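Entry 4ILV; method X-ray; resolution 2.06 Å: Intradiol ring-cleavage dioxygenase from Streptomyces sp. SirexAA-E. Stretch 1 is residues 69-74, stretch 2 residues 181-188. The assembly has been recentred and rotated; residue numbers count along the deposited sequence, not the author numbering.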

# COMPACT_ATOMS: atom_id res chain seq x y z
N GLY A 69 -5.40 -7.64 3.48
CA GLY A 69 -5.17 -7.76 4.91
C GLY A 69 -6.27 -7.10 5.70
O GLY A 69 -7.39 -6.93 5.21
N TYR A 70 -5.96 -6.69 6.93
CA TYR A 70 -6.94 -6.06 7.80
C TYR A 70 -6.36 -4.81 8.45
O TYR A 70 -5.14 -4.64 8.49
CB TYR A 70 -7.38 -7.03 8.91
CG TYR A 70 -7.96 -8.33 8.39
CD1 TYR A 70 -9.33 -8.50 8.26
CD2 TYR A 70 -7.14 -9.40 8.06
CE1 TYR A 70 -9.87 -9.69 7.79
CE2 TYR A 70 -7.67 -10.60 7.59
CZ TYR A 70 -9.03 -10.74 7.46
OH TYR A 70 -9.55 -11.92 6.99
N VAL A 71 -7.23 -3.95 8.94
CA VAL A 71 -6.80 -2.83 9.76
C VAL A 71 -7.27 -3.09 11.20
O VAL A 71 -8.47 -3.21 11.44
CB VAL A 71 -7.39 -1.49 9.25
CG1 VAL A 71 -6.97 -0.35 10.17
CG2 VAL A 71 -6.96 -1.22 7.79
N PHE A 72 -6.34 -3.17 12.14
CA PHE A 72 -6.71 -3.39 13.55
C PHE A 72 -6.48 -2.11 14.33
O PHE A 72 -5.69 -1.27 13.92
CB PHE A 72 -5.89 -4.52 14.17
CG PHE A 72 -6.16 -5.87 13.55
CD1 PHE A 72 -7.26 -6.62 13.94
CD2 PHE A 72 -5.30 -6.38 12.58
CE1 PHE A 72 -7.51 -7.87 13.36
CE2 PHE A 72 -5.53 -7.63 12.01
CZ PHE A 72 -6.64 -8.38 12.39
N GLY A 73 -7.18 -1.98 15.46
CA GLY A 73 -6.92 -0.92 16.40
C GLY A 73 -6.12 -1.44 17.57
O GLY A 73 -5.55 -2.52 17.50
N ARG A 74 -6.10 -0.67 18.66
CA ARG A 74 -5.26 -0.95 19.83
C ARG A 74 -5.55 -2.28 20.53
O ARG A 74 -4.69 -2.81 21.24
CB ARG A 74 -5.39 0.17 20.86
CG ARG A 74 -4.48 1.38 20.63
CD ARG A 74 -4.44 2.27 21.87
NE ARG A 74 -4.50 3.70 21.53
CZ ARG A 74 -4.37 4.69 22.40
NH1 ARG A 74 -4.14 4.43 23.69
NH2 ARG A 74 -4.44 5.96 21.99
N ASP A 181 -1.05 -6.48 7.46
CA ASP A 181 -2.04 -5.94 8.38
C ASP A 181 -1.58 -4.61 8.97
O ASP A 181 -0.44 -4.48 9.42
CB ASP A 181 -2.32 -6.94 9.52
CG ASP A 181 -3.10 -8.17 9.04
OD1 ASP A 181 -3.71 -8.12 7.94
OD2 ASP A 181 -3.10 -9.19 9.76
N PHE A 182 -2.49 -3.63 9.02
CA PHE A 182 -2.20 -2.36 9.67
C PHE A 182 -2.65 -2.43 11.13
O PHE A 182 -3.66 -3.07 11.44
CB PHE A 182 -2.94 -1.20 9.01
CG PHE A 182 -2.55 -0.96 7.57
CD1 PHE A 182 -3.07 -1.75 6.55
CD2 PHE A 182 -1.69 0.08 7.24
CE1 PHE A 182 -2.72 -1.50 5.22
CE2 PHE A 182 -1.34 0.32 5.90
CZ PHE A 182 -1.85 -0.47 4.90
N VAL A 183 -1.90 -1.78 12.01
CA VAL A 183 -2.35 -1.55 13.38
C VAL A 183 -2.27 -0.05 13.63
O VAL A 183 -1.18 0.53 13.57
CB VAL A 183 -1.48 -2.31 14.38
CG1 VAL A 183 -1.94 -2.02 15.82
CG2 VAL A 183 -1.57 -3.79 14.11
N LEU A 184 -3.42 0.58 13.84
CA LEU A 184 -3.48 2.01 14.06
C LEU A 184 -3.70 2.32 15.54
O LEU A 184 -4.35 1.56 16.26
CB LEU A 184 -4.64 2.62 13.27
CG LEU A 184 -4.66 2.33 11.77
CD1 LEU A 184 -5.87 3.01 11.14
CD2 LEU A 184 -3.37 2.79 11.13
N ASP A 185 -3.20 3.47 15.97
CA ASP A 185 -3.33 3.92 17.35
C ASP A 185 -4.75 4.44 17.63
O ASP A 185 -4.98 5.64 17.73
CB ASP A 185 -2.28 5.00 17.64
CG ASP A 185 -2.16 5.32 19.11
OD1 ASP A 185 -1.72 6.44 19.44
OD2 ASP A 185 -2.49 4.44 19.94
N VAL A 186 -5.68 3.50 17.75
CA VAL A 186 -7.10 3.78 17.97
C VAL A 186 -7.60 2.92 19.13
O VAL A 186 -7.62 1.70 19.03
CB VAL A 186 -7.93 3.45 16.72
CG1 VAL A 186 -9.42 3.57 17.01
CG2 VAL A 186 -7.51 4.33 15.55
N ALA A 187 -8.02 3.58 20.21
CA ALA A 187 -8.43 2.88 21.43
C ALA A 187 -9.66 2.00 21.24
O ALA A 187 -10.61 2.38 20.56
CB ALA A 187 -8.67 3.89 22.55
N GLN A 188 -9.61 0.81 21.85
CA GLN A 188 -10.70 -0.15 21.74
C GLN A 188 -11.02 -0.79 23.11
O GLN A 188 -12.04 -1.44 23.28
CB GLN A 188 -10.35 -1.24 20.72
CG GLN A 188 -10.11 -0.75 19.28
CD GLN A 188 -9.80 -1.91 18.33
OE1 GLN A 188 -8.79 -2.60 18.47
NE2 GLN A 188 -10.69 -2.12 17.36

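Residues 69–72 and 182–183 are strands that run parallel, bridged at V71 with F182 and at F72 with V183, where the CA atoms lie 4.6 and 4.7 Å apart. The hydrogen bonds follow the staggered pattern expected of parallel strands. F182 N donates to Y70 O at 2.9 Å, and its carbonyl, F182 O, receives F72 N at 2.8 Å with an almost linear N-H...O angle; L184 N then donates to F72 O at 2.9 Å. Between these bonds the strands are close enough for CA-H...O contacts, such as V183 CA to F72 O at 3.4 Å.

Pairing continues past the strands into the loops. V186 N bonds to L184 O (2.8 Å) within the second stretch, and R74 N reaches V186 O, also at 2.8 Å, so one backbone bond still joins the stretches here. At the other end a side chain replaces the peptide carbonyl: D181 OD1 accepts from Y70 N at 2.9 Å. Aspartate suits this position because its short side chain, although its CA-to-CB bond points sideways, brings a carboxylate oxygen to a backbone amide.

The two glycines leave room at close approaches. A CB on G69 would clash with D181 OD1, which lies 3.4 Å from G69 CA. At G73 a CB would clash with both V186 O and Q188 CD; without one, Q188 OE1 comes within 3.0 Å of G73 C.

On one face of the sheet, V71 and F182 supply buried apolar surface. V71 CG2 lies 4.1 Å from F182 CD1, and V71 CG1 lies 3.7 Å from L184 CD1; a branched apolar side chain suits this buried place beside both F182 and L184. The other face carries F72 and V183, both partly exposed. Their side-chain contact is looser, F72 CB to V183 CG2 at 4.4 Å, and the edge of the F72 ring faces D181, with CE2 3.7 Å from OD2. The Y70 ring likewise presents its edge to D181 OD1, its CD2 3.7 Å away; such ring edges carry a slight positive charge that suits a carboxylate.

R74 has the largest area covered by the opposing stretch, 120 Å² of its surface. Its long side chain allows NE to form a salt bridge with D185 OD2 at 2.7 Å. D185 points its CA-to-CB bond away, but its carboxylate comes back within reach. That oxygen lies over one face of the guanidinium and A187 CB over the opposite face. The arginine is exposed and poorly ordered, so its side-chain geometry is less certain than that of the paired backbone.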